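Long-range contact in cryptochrome DASH, chloroplastic/mitochondrial (Arabidopsis thaliana, PDB 2J4D), which repairs cyclobutane pyrimidine dimers in single-stranded DNA as a FAD- and folate-binding photolyase, binds DNA without sequence specificity and may act as a photoreceptor: residues Phe23-Ala27 against Glu304-Arg308. Coordinates in Å, arbitrary orientation, origin at the centre of the assembly. Numbering follows the deposited sequence.
Sequences FERYA and EEVQR
Phe-23 to Ala-27, helical at least through Arg-25, on helix 12-26, and Glu-304 to Arg-308, within helix 299-312, stand well apart and meet through long polar side chains. Their closest CA pairs are Tyr-26 with Glu-304 at 10.0 Å and Arg-25 with Glu-305 at 10.7 Å; 222 Å² is buried. Glu-305 is the hub. Its m,m rotamer brings OE2 to Tyr-26 OH (chi1 m), which donates a short 2.5 Å hydrogen bond. One turn on, Arg-308 (t, t, p) grips the same carboxylate, NH1 to Glu-305 OE2 at 2.6 Å and NH2 to Glu-305 OE1 at 2.9 Å; OE1 also accepts from Trp-264 NE1 of helix 252-265. Water 1 donates to Tyr-26 OH (3.2 Å) and accepts from Arg-308 NH1 (2.9 Å). Arg-25, t, t, then m at chi3, lays its guanidinium flat on this bidentate Glu-Arg pair's guanidinium, centres 3.7 Å apart and planes at 10°. Its NH1 lies 3.9 Å from Glu-305 OE2, a long salt bridge without a directed N-H. Glu-304 CB packs 3.8 Å from Tyr-26 OH; its OE1 is hydrogen-bonded to Ser-210 OG and OE2 salt-bridged to Arg-212. This salt-bridge network joins the two helices, the Glu-305 side chain about 13 Å from bound FAD. With Arg-25 NH2 3.5 Å from Arg-308 NH2, the carboxylate probably lessens their repulsion while OE2 accepts from Tyr-26 OH and Arg-308 NH1.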
loop_
_atom_site.group_PDB
_atom_site.type_symbol
_atom_site.label_atom_id
_atom_site.label_comp_id
_atom_site.label_asym_id
_atom_site.label_seq_id
_atom_site.Cartn_x
_atom_site.Cartn_y
_atom_site.Cartn_z
ATOM N N PHE A 23 10.566 -5.217 -18.033
ATOM C CA PHE A 23 10.775 -3.857 -18.543
ATOM C C PHE A 23 10.803 -3.927 -20.063
ATOM O O PHE A 23 10.267 -3.069 -20.762
ATOM C CB PHE A 23 12.103 -3.288 -18.024
ATOM C CG PHE A 23 12.108 -2.990 -16.541
ATOM C CD1 PHE A 23 13.311 -2.883 -15.844
ATOM C CD2 PHE A 23 10.915 -2.789 -15.848
ATOM C CE1 PHE A 23 13.327 -2.579 -14.477
ATOM C CE2 PHE A 23 10.918 -2.483 -14.484
ATOM C CZ PHE A 23 12.126 -2.379 -13.797
ATOM N N GLU A 24 11.433 -4.981 -20.559
ATOM C CA GLU A 24 11.562 -5.228 -21.986
ATOM C C GLU A 24 10.181 -5.403 -22.614
ATOM O O GLU A 24 9.864 -4.787 -23.631
ATOM C CB GLU A 24 12.392 -6.496 -22.182
ATOM C CG GLU A 24 13.238 -6.532 -23.423
ATOM C CD GLU A 24 14.309 -7.607 -23.332
ATOM O OE1 GLU A 24 13.948 -8.806 -23.291
ATOM O OE2 GLU A 24 15.508 -7.250 -23.285
ATOM N N ARG A 25 9.352 -6.235 -21.993
ATOM C CA ARG A 25 8.018 -6.493 -22.515
ATOM C C ARG A 25 7.148 -5.250 -22.669
ATOM O O ARG A 25 6.361 -5.157 -23.605
ATOM C CB ARG A 25 7.279 -7.512 -21.635
ATOM C CG ARG A 25 5.865 -7.826 -22.139
ATOM C CD ARG A 25 5.118 -8.812 -21.248
ATOM N NE ARG A 25 5.790 -10.106 -21.193
ATOM C CZ ARG A 25 6.483 -10.543 -20.148
ATOM N NH1 ARG A 25 6.589 -9.789 -19.059
ATOM N NH2 ARG A 25 7.080 -11.728 -20.197
ATOM N N TYR A 26 7.290 -4.288 -21.764
ATOM C CA TYR A 26 6.468 -3.084 -21.825
ATOM C C TYR A 26 7.172 -1.825 -22.333
ATOM O O TYR A 26 6.606 -0.737 -22.288
ATOM C CB TYR A 26 5.870 -2.818 -20.440
ATOM C CG TYR A 26 4.889 -3.891 -20.013
ATOM C CD1 TYR A 26 3.560 -3.857 -20.436
ATOM C CD2 TYR A 26 5.306 -4.977 -19.249
ATOM C CE1 TYR A 26 2.668 -4.891 -20.110
ATOM C CE2 TYR A 26 4.432 -6.009 -18.921
ATOM C CZ TYR A 26 3.116 -5.963 -19.356
ATOM O OH TYR A 26 2.259 -7.002 -19.049
ATOM N N ALA A 27 8.393 -1.976 -22.831
ATOM C CA ALA A 27 9.163 -0.834 -23.329
ATOM C C ALA A 27 8.505 -0.117 -24.509
ATOM O O ALA A 27 7.848 -0.747 -25.342
ATOM C CB ALA A 27 10.563 -1.295 -23.721
ATOM N N GLU A 304 -2.812 -6.190 -17.253
ATOM C CA GLU A 304 -2.277 -6.713 -18.497
ATOM C C GLU A 304 -1.644 -8.082 -18.295
ATOM O O GLU A 304 -1.698 -8.922 -19.188
ATOM C CB GLU A 304 -1.274 -5.733 -19.105
ATOM C CG GLU A 304 -1.960 -4.523 -19.721
ATOM C CD GLU A 304 -1.060 -3.732 -20.652
ATOM O OE1 GLU A 304 -0.731 -2.579 -20.321
ATOM O OE2 GLU A 304 -0.683 -4.270 -21.718
ATOM N N GLU A 305 -1.052 -8.310 -17.124
ATOM C CA GLU A 305 -0.442 -9.604 -16.830
ATOM C C GLU A 305 -1.554 -10.641 -16.674
ATOM O O GLU A 305 -1.414 -11.788 -17.115
ATOM C CB GLU A 305 0.396 -9.522 -15.552
ATOM C CG GLU A 305 1.710 -8.786 -15.737
ATOM C CD GLU A 305 2.667 -9.528 -16.660
ATOM O OE1 GLU A 305 3.003 -10.693 -16.362
ATOM O OE2 GLU A 305 3.087 -8.947 -17.683
ATOM N N VAL A 306 -2.655 -10.235 -16.043
ATOM C CA VAL A 306 -3.811 -11.121 -15.876
ATOM C C VAL A 306 -4.401 -11.463 -17.257
ATOM O O VAL A 306 -4.801 -12.604 -17.511
ATOM C CB VAL A 306 -4.915 -10.458 -15.010
ATOM C CG1 VAL A 306 -6.207 -11.273 -15.088
ATOM C CG2 VAL A 306 -4.460 -10.359 -13.560
ATOM N N GLN A 307 -4.462 -10.476 -18.145
ATOM C CA GLN A 307 -4.989 -10.716 -19.488
ATOM C C GLN A 307 -4.129 -11.745 -20.206
ATOM O O GLN A 307 -4.642 -12.648 -20.873
ATOM C CB GLN A 307 -4.983 -9.432 -20.321
ATOM C CG GLN A 307 -6.033 -8.395 -19.957
ATOM C CD GLN A 307 -5.910 -7.166 -20.842
ATOM O OE1 GLN A 307 -4.860 -6.506 -20.876
ATOM N NE2 GLN A 307 -6.976 -6.858 -21.574
ATOM N N ARG A 308 -2.815 -11.596 -20.089
ATOM C CA ARG A 308 -1.915 -12.529 -20.743
ATOM C C ARG A 308 -2.074 -13.925 -20.145
ATOM O O ARG A 308 -2.060 -14.928 -20.869
ATOM C CB ARG A 308 -0.460 -12.059 -20.630
ATOM C CG ARG A 308 0.463 -12.877 -21.533
ATOM C CD ARG A 308 1.825 -12.236 -21.765
ATOM N NE ARG A 308 2.778 -12.557 -20.709
ATOM C CZ ARG A 308 3.032 -11.767 -19.677
ATOM N NH1 ARG A 308 2.402 -10.606 -19.573
ATOM N NH2 ARG A 308 3.913 -12.139 -18.754
HETATM O O HOH W 1 1.480 -8.768 -21.564
#